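Local coordinates for protein 11R-lipoxygenase (Gersemia fruticosa, PDB 3VF1) that probably adds molecular oxygen to polyunsaturated fatty acids at a non-heme iron, under control by calcium, at residues A[531-534]-A[535-539]; A[404-407]-A[408-412]; A[366-369]-A[370-373]. All blocks are in the same frame, centred on the assembly; numbering follows the deposited sequence.

Interaction 1 (A[531-534]-A[535-539]); sequences IRDL and HENGY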
loop_
_atom_site.group_PDB
_atom_site.type_symbol
_atom_site.label_atom_id
_atom_site.label_comp_id
_atom_site.label_asym_id
_atom_site.label_seq_id
_atom_site.Cartn_x
_atom_site.Cartn_y
_atom_site.Cartn_z
ATOM N N ILE A 531 -1.879 13.948 -15.311
ATOM C CA ILE A 531 -1.398 14.718 -14.168
ATOM C C ILE A 531 -2.330 15.881 -13.837
ATOM O O ILE A 531 -2.426 16.293 -12.682
ATOM C CB ILE A 531 0.034 15.255 -14.401
ATOM C CG1 ILE A 531 0.627 15.782 -13.092
ATOM C CG2 ILE A 531 0.038 16.348 -15.461
ATOM C CD1 ILE A 531 0.769 14.729 -12.008
ATOM N N ARG A 532 -3.017 16.405 -14.845
ATOM C CA ARG A 532 -3.955 17.500 -14.628
ATOM C C ARG A 532 -5.194 17.012 -13.881
ATOM O O ARG A 532 -5.770 17.738 -13.070
ATOM C CB ARG A 532 -4.366 18.142 -15.956
ATOM C CG ARG A 532 -5.405 19.245 -15.794
ATOM C CD ARG A 532 -5.590 20.071 -17.062
ATOM N NE ARG A 532 -6.048 19.270 -18.197
ATOM C CZ ARG A 532 -5.275 18.846 -19.196
ATOM N NH1 ARG A 532 -3.979 19.139 -19.236
ATOM N NH2 ARG A 532 -5.804 18.120 -20.170
ATOM N N ASP A 533 -5.599 15.778 -14.156
ATOM C CA ASP A 533 -6.762 15.198 -13.495
ATOM C C ASP A 533 -6.451 14.917 -12.026
ATOM O O ASP A 533 -7.326 15.021 -11.165
ATOM C CB ASP A 533 -7.187 13.911 -14.204
ATOM C CG ASP A 533 -8.614 13.514 -13.885
ATOM O OD1 ASP A 533 -9.348 14.340 -13.303
ATOM O OD2 ASP A 533 -9.005 12.379 -14.230
ATOM N N LEU A 534 -5.201 14.563 -11.745
ATOM C CA LEU A 534 -4.758 14.328 -10.375
ATOM C C LEU A 534 -4.708 15.632 -9.589
ATOM O O LEU A 534 -5.159 15.696 -8.444
ATOM C CB LEU A 534 -3.375 13.674 -10.370
ATOM C CG LEU A 534 -3.308 12.244 -10.904
ATOM C CD1 LEU A 534 -1.864 11.783 -11.022
ATOM C CD2 LEU A 534 -4.104 11.304 -10.015
ATOM N N HIS A 535 -4.157 16.671 -10.209
ATOM C CA HIS A 535 -4.007 17.965 -9.555
ATOM C C HIS A 535 -5.356 18.569 -9.181
ATOM O O HIS A 535 -5.488 19.224 -8.149
ATOM C CB HIS A 535 -3.253 18.934 -10.467
ATOM C CG HIS A 535 -3.195 20.333 -9.942
ATOM N ND1 HIS A 535 -2.173 20.784 -9.133
ATOM C CD2 HIS A 535 -4.036 21.381 -10.104
ATOM C CE1 HIS A 535 -2.385 22.050 -8.824
ATOM N NE2 HIS A 535 -3.509 22.437 -9.400
ATOM N N GLU A 536 -6.357 18.342 -10.025
ATOM C CA GLU A 536 -7.659 18.979 -9.854
ATOM C C GLU A 536 -8.620 18.145 -9.012
ATOM O O GLU A 536 -9.284 18.670 -8.121
ATOM C CB GLU A 536 -8.282 19.267 -11.222
ATOM C CG GLU A 536 -7.491 20.268 -12.052
ATOM C CD GLU A 536 -8.069 20.471 -13.439
ATOM O OE1 GLU A 536 -8.969 19.696 -13.829
ATOM O OE2 GLU A 536 -7.626 21.406 -14.139
ATOM N N ASN A 537 -8.689 16.846 -9.294
ATOM C CA ASN A 537 -9.650 15.974 -8.625
ATOM C C ASN A 537 -9.007 14.930 -7.714
ATOM O O ASN A 537 -9.609 14.506 -6.728
ATOM C CB ASN A 537 -10.529 15.275 -9.663
ATOM C CG ASN A 537 -11.247 16.255 -10.572
ATOM O OD1 ASN A 537 -12.236 16.875 -10.177
ATOM N ND2 ASN A 537 -10.754 16.398 -11.797
ATOM N N GLY A 538 -7.789 14.514 -8.047
ATOM C CA GLY A 538 -7.107 13.484 -7.286
ATOM C C GLY A 538 -6.692 13.934 -5.898
ATOM O O GLY A 538 -6.773 13.163 -4.939
ATOM N N TYR A 539 -6.247 15.181 -5.784
ATOM C CA TYR A 539 -5.718 15.686 -4.525
ATOM C C TYR A 539 -6.160 17.116 -4.251
ATOM O O TYR A 539 -5.353 18.042 -4.318
ATOM C CB TYR A 539 -4.191 15.607 -4.535
ATOM C CG TYR A 539 -3.669 14.215 -4.809
ATOM C CD1 TYR A 539 -3.576 13.276 -3.792
ATOM C CD2 TYR A 539 -3.280 13.837 -6.086
ATOM C CE1 TYR A 539 -3.105 12.000 -4.036
ATOM C CE2 TYR A 539 -2.807 12.564 -6.341
ATOM C CZ TYR A 539 -2.721 11.649 -5.312
ATOM O OH TYR A 539 -2.252 10.379 -5.563
#
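D533 and N537, one helical turn apart, are joined by their side chains: ND2 of N537 gives a hydrogen bond to OD1 of D533 at 2.9 Å. The pair sits in the last turns of helix 525-538, where the alpha pattern widens into a pi-type turn before the chain leaves at Y539. D533 swings its carboxylate away from its own backbone N (chi1 -161°), which brings OD1 over the following turn. N537 takes the other course, its CG beside its own N. ND2 meets OD1 nearly in line with the C-O bond, but the carboxylate and amide planes stand 79° apart and OD1 lies 24° out of the amide plane of N537. The same OD1 also accepts from W167 NE1, so this buried oxygen is gripped from two sources. On the backbone, the carbonyl O of D533 takes two donors, N537 N at 2.9 Å and G538 N at 3.2 Å, the latter on an in-plane lone pair. This shared acceptor marks the widening, and L534 O receives a weak bond from Y539 N at 2.9 Å. On the exposed flank, R532 and E536 run alongside each other in the same direction, and the aliphatic part of R532 lies along the carboxylate, R532 CG 3.5 Å from E536 OE2. R532 NE stays 4.8 Å from E536 OE2, and the guanidinium instead forms its salt bridge with D529 through NH2. L534 and Y539 face the interior, side by side. The phenol OH reaches M399 O in helix 369-410, while F470 meets the Y539 ring edge-to-face. The apolar link between the two is a loose one, L534 CD2 resting 4.1 Å from Y539 CE2.

Interaction 2 (A[404-407]-A[408-412]); sequences AVSS and WRNLP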
loop_
_atom_site.group_PDB
_atom_site.type_symbol
_atom_site.label_atom_id
_atom_site.label_comp_id
_atom_site.label_asym_id
_atom_site.label_seq_id
_atom_site.Cartn_x
_atom_site.Cartn_y
_atom_site.Cartn_z
ATOM N N ALA A 404 -4.616 5.458 -9.789
ATOM C CA ALA A 404 -5.267 4.354 -10.483
ATOM C C ALA A 404 -6.464 4.875 -11.267
ATOM O O ALA A 404 -6.659 4.520 -12.427
ATOM C CB ALA A 404 -5.705 3.285 -9.491
ATOM N N VAL A 405 -7.258 5.725 -10.624
ATOM C CA VAL A 405 -8.451 6.285 -11.250
ATOM C C VAL A 405 -8.082 7.157 -12.447
ATOM O O VAL A 405 -8.722 7.088 -13.496
ATOM C CB VAL A 405 -9.274 7.119 -10.245
ATOM C CG1 VAL A 405 -10.450 7.787 -10.941
ATOM C CG2 VAL A 405 -9.756 6.243 -9.098
ATOM N N SER A 406 -7.046 7.975 -12.289
ATOM C CA SER A 406 -6.622 8.874 -13.355
ATOM C C SER A 406 -6.058 8.092 -14.538
ATOM O O SER A 406 -6.189 8.515 -15.686
ATOM C CB SER A 406 -5.584 9.874 -12.844
ATOM O OG SER A 406 -5.221 10.778 -13.871
ATOM N N SER A 407 -5.430 6.955 -14.260
ATOM C CA SER A 407 -4.892 6.106 -15.317
ATOM C C SER A 407 -6.005 5.643 -16.249
ATOM O O SER A 407 -5.869 5.703 -17.472
ATOM C CB SER A 407 -4.177 4.889 -14.729
ATOM O OG SER A 407 -2.976 5.262 -14.074
ATOM N N TRP A 408 -7.105 5.179 -15.666
ATOM C CA TRP A 408 -8.230 4.675 -16.446
ATOM C C TRP A 408 -8.920 5.786 -17.231
ATOM O O TRP A 408 -9.461 5.548 -18.310
ATOM C CB TRP A 408 -9.243 3.979 -15.534
ATOM C CG TRP A 408 -8.823 2.602 -15.115
ATOM C CD1 TRP A 408 -8.253 2.241 -13.929
ATOM C CD2 TRP A 408 -8.940 1.399 -15.885
ATOM N NE1 TRP A 408 -8.007 0.889 -13.913
ATOM C CE2 TRP A 408 -8.420 0.349 -15.103
ATOM C CE3 TRP A 408 -9.433 1.110 -17.160
ATOM C CZ2 TRP A 408 -8.377 -0.968 -15.555
ATOM C CZ3 TRP A 408 -9.390 -0.199 -17.608
ATOM C CH2 TRP A 408 -8.866 -1.221 -16.807
ATOM N N ARG A 409 -8.887 6.999 -16.693
ATOM C CA ARG A 409 -9.624 8.118 -17.275
ATOM C C ARG A 409 -8.862 8.872 -18.363
ATOM O O ARG A 409 -9.474 9.541 -19.193
ATOM C CB ARG A 409 -10.021 9.106 -16.177
ATOM C CG ARG A 409 -11.093 8.593 -15.234
ATOM C CD ARG A 409 -11.267 9.518 -14.042
ATOM N NE ARG A 409 -11.514 10.899 -14.447
ATOM C CZ ARG A 409 -12.677 11.354 -14.906
ATOM N NH1 ARG A 409 -13.713 10.538 -15.038
ATOM N NH2 ARG A 409 -12.802 12.630 -15.244
ATOM N N ASN A 410 -7.535 8.778 -18.360
ATOM C CA ASN A 410 -6.727 9.621 -19.237
ATOM C C ASN A 410 -5.701 8.886 -20.100
ATOM O O ASN A 410 -5.191 9.453 -21.066
ATOM C CB ASN A 410 -6.015 10.690 -18.406
ATOM C CG ASN A 410 -6.979 11.525 -17.588
ATOM O OD1 ASN A 410 -7.575 12.478 -18.090
ATOM N ND2 ASN A 410 -7.139 11.169 -16.318
ATOM N N LEU A 411 -5.397 7.637 -19.763
ATOM C CA LEU A 411 -4.371 6.894 -20.489
ATOM C C LEU A 411 -4.947 5.685 -21.218
ATOM O O LEU A 411 -5.712 4.913 -20.640
ATOM C CB LEU A 411 -3.272 6.426 -19.535
ATOM C CG LEU A 411 -2.522 7.514 -18.767
ATOM C CD1 LEU A 411 -1.473 6.882 -17.866
ATOM C CD2 LEU A 411 -1.884 8.512 -19.717
ATOM N N PRO A 412 -4.583 5.522 -22.499
ATOM C CA PRO A 412 -4.925 4.308 -23.245
ATOM C C PRO A 412 -3.920 3.201 -22.951
ATOM O O PRO A 412 -2.774 3.496 -22.607
ATOM C CB PRO A 412 -4.820 4.759 -24.700
ATOM C CG PRO A 412 -3.771 5.815 -24.679
ATOM C CD PRO A 412 -3.906 6.516 -23.352
#
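N410 holds CG beside its own backbone N (chi1 -56°), which folds the amide back over the preceding turn onto S406, whose OG is turned away from its own N (chi1 -177°) toward the same amide. The arrangement closes the C-terminal end of helix 369-410, the long helix of the lipoxygenase fold that carries iron ligands H392 and H397. ND2 of N410 hydrogen-bonds S406 O at 2.9 Å, in the carbonyl plane on a lone pair, with the oxygen close to the amide plane as well. Two backbone donors, N410 N at 3.0 Å and R409 N at 3.3 Å, add weak bonds to S406 O; the amide N-H makes the straightest of the three bonds, 157° at the hydrogen. ND2 also hydrogen-bonds D533 OD2 of helix 525-538. S406 OG lies 3.1 Å from N410 ND2 and is hydrogen-bonded to W530 O. An alanine in place of N410 is likely to leave S406 O with its weak backbone bonds alone and D533 OD2 without that donor. Next to this pair, V405 and R409 point the same way: V405 CG1 touches R409 CD at 3.6 Å, before the chain bends at chi3 and the guanidinium passes on to D533 OD2 and Y165 O. On another flank the W408 indole stacks with Y165 and meets W418 edge-to-face. The chain leaves the helix at L411, whose N bonds S407 O at 3.0 Å. At the edge of the W408 ring, close to its plane, CD1 comes 3.2 Å from A404 O.

Interaction 3 (A[366-369]-A[370-373]); sequences KDTE and WDWI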
loop_
_atom_site.group_PDB
_atom_site.type_symbol
_atom_site.label_atom_id
_atom_site.label_comp_id
_atom_site.label_asym_id
_atom_site.label_seq_id
_atom_site.Cartn_x
_atom_site.Cartn_y
_atom_site.Cartn_z
ATOM N N LYS A 366 13.626 8.208 37.623
ATOM C CA LYS A 366 12.952 8.842 38.754
ATOM C C LYS A 366 11.644 8.150 39.128
ATOM O O LYS A 366 11.100 8.383 40.208
ATOM C CB LYS A 366 12.657 10.312 38.436
ATOM C CG LYS A 366 13.892 11.178 38.245
ATOM C CD LYS A 366 14.738 11.231 39.506
ATOM C CE LYS A 366 15.937 12.148 39.334
ATOM N NZ LYS A 366 16.822 12.132 40.530
ATOM N N ASP A 367 11.135 7.304 38.239
ATOM C CA ASP A 367 9.846 6.659 38.462
ATOM C C ASP A 367 9.994 5.171 38.741
ATOM O O ASP A 367 11.030 4.570 38.455
ATOM C CB ASP A 367 8.928 6.869 37.259
ATOM C CG ASP A 367 8.481 8.309 37.115
ATOM O OD1 ASP A 367 7.448 8.672 37.713
ATOM O OD2 ASP A 367 9.159 9.081 36.407
ATOM N N THR A 368 8.942 4.580 39.297
ATOM C CA THR A 368 8.939 3.156 39.592
ATOM C C THR A 368 8.946 2.380 38.284
ATOM O O THR A 368 8.665 2.936 37.221
ATOM C CB THR A 368 7.703 2.747 40.414
ATOM O OG1 THR A 368 6.521 2.908 39.621
ATOM C CG2 THR A 368 7.587 3.592 41.679
ATOM N N GLU A 369 9.267 1.095 38.363
ATOM C CA GLU A 369 9.374 0.264 37.173
ATOM C C GLU A 369 8.008 0.037 36.531
ATOM O O GLU A 369 7.880 0.058 35.308
ATOM C CB GLU A 369 10.043 -1.067 37.520
ATOM C CG GLU A 369 11.457 -0.900 38.054
ATOM C CD GLU A 369 12.140 -2.219 38.333
ATOM O OE1 GLU A 369 11.509 -3.277 38.123
ATOM O OE2 GLU A 369 13.314 -2.196 38.761
ATOM N N TRP A 370 6.986 -0.171 37.355
ATOM C CA TRP A 370 5.632 -0.354 36.845
ATOM C C TRP A 370 5.102 0.933 36.221
ATOM O O TRP A 370 4.429 0.897 35.193
ATOM C CB TRP A 370 4.692 -0.834 37.953
ATOM C CG TRP A 370 4.807 -2.303 38.236
ATOM C CD1 TRP A 370 5.186 -2.888 39.409
ATOM C CD2 TRP A 370 4.549 -3.375 37.319
ATOM N NE1 TRP A 370 5.174 -4.255 39.281
ATOM C CE2 TRP A 370 4.787 -4.580 38.008
ATOM C CE3 TRP A 370 4.137 -3.430 35.984
ATOM C CZ2 TRP A 370 4.627 -5.827 37.407
ATOM C CZ3 TRP A 370 3.979 -4.669 35.390
ATOM C CH2 TRP A 370 4.224 -5.851 36.101
ATOM N N ASP A 371 5.407 2.069 36.842
ATOM C CA ASP A 371 4.997 3.364 36.302
ATOM C C ASP A 371 5.619 3.586 34.932
ATOM O O ASP A 371 4.947 4.018 34.001
ATOM C CB ASP A 371 5.404 4.505 37.243
ATOM C CG ASP A 371 4.317 4.858 38.244
ATOM O OD1 ASP A 371 3.313 4.123 38.325
ATOM O OD2 ASP A 371 4.468 5.875 38.955
ATOM N N TRP A 372 6.908 3.287 34.816
ATOM C CA TRP A 372 7.621 3.466 33.560
ATOM C C TRP A 372 7.019 2.594 32.461
ATOM O O TRP A 372 6.884 3.028 31.318
ATOM C CB TRP A 372 9.104 3.140 33.733
ATOM C CG TRP A 372 9.886 3.262 32.462
ATOM C CD1 TRP A 372 10.630 2.291 31.859
ATOM C CD2 TRP A 372 9.988 4.424 31.628
ATOM N NE1 TRP A 372 11.196 2.778 30.706
ATOM C CE2 TRP A 372 10.816 4.083 30.540
ATOM C CE3 TRP A 372 9.463 5.717 31.696
ATOM C CZ2 TRP A 372 11.131 4.990 29.529
ATOM C CZ3 TRP A 372 9.776 6.615 30.691
ATOM C CH2 TRP A 372 10.601 6.247 29.623
ATOM N N ILE A 373 6.661 1.362 32.811
ATOM C CA ILE A 373 6.028 0.458 31.858
ATOM C C ILE A 373 4.682 1.020 31.412
ATOM O O ILE A 373 4.344 0.978 30.231
ATOM C CB ILE A 373 5.841 -0.952 32.454
ATOM C CG1 ILE A 373 7.183 -1.685 32.479
ATOM C CG2 ILE A 373 4.827 -1.750 31.647
ATOM C CD1 ILE A 373 7.149 -3.018 33.202
HETATM O O HOH W 1 4.102 1.845 40.699
#
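T368 OG1 accepts the backbone N-H of D371 at 3.1 Å, a fairly straight bond with 151° at the hydrogen. Chi1 of 67° places OG1 between the backbone N and the carbonyl carbon of T368, the position from which it faces the start of the helix. The two side chains cross at a slant: D371 CB lies 3.1 Å from T368 OG1, and both carboxylate oxygens sit farther off. T368 also offers its backbone, its O taking W372 N at 3.0 Å, and E369 O takes I373 N at 3.1 Å, which sets the first regular turns going. A water 2.9 Å from T368 OG1 also donates a weak, long bond to D371 OD1, bridging hydroxyl and carboxylate. T368 is thus the N-cap of helix 369-410, its side chain satisfying an amide that has no preceding turn to bond to. The D371 carboxylate belongs to the first turn, where the helix's N-terminal end would probably favour its negative charge. It is fixed by two backbone amides of a neighbouring loop, G605 N on OD2 and S607 N on OD1. D367, just before the cap, brings OD1 to 4.3 Å from D371 OD2; the likely repulsion is probably eased by K604, which forms a salt bridge with D367 OD1. The other oxygen of D367 accepts from T363 N, tying the loop back to the end of strand 361-362. W372 leads away from the cap, with CG anti to the backbone N (chi1 178°), packs on P346 and I349 of strand 344-350, and gives its NE1 hydrogen to D254 OD1. On the other flank the ring of W370 meets that of H609, and I612 of helix 609-615 touches both W370 and I373.

How the interactions relate
Interactions 1 and 2 are the C-terminal ends of two neighbouring helices, their centres 11 Å apart, and they bind each other directly. D533 OD2 forms a salt bridge with R409 NE at 2.9 Å and a probable hydrogen bond with N410 ND2 at 3.1 Å, while L534 CD2 packs on S406 CB at 3.5 Å. Neither reaches the iron: the side chains of Y539 and A404 each lie about 11 Å from that of the iron ligand H397. Interaction 3 caps the N-terminal end of helix 369-410, and interaction 2 sits at its C-terminal end; their centres are 55 Å apart, on opposite sides of the chain's centre. Interaction 3 touches neither of the others and lies away from the iron.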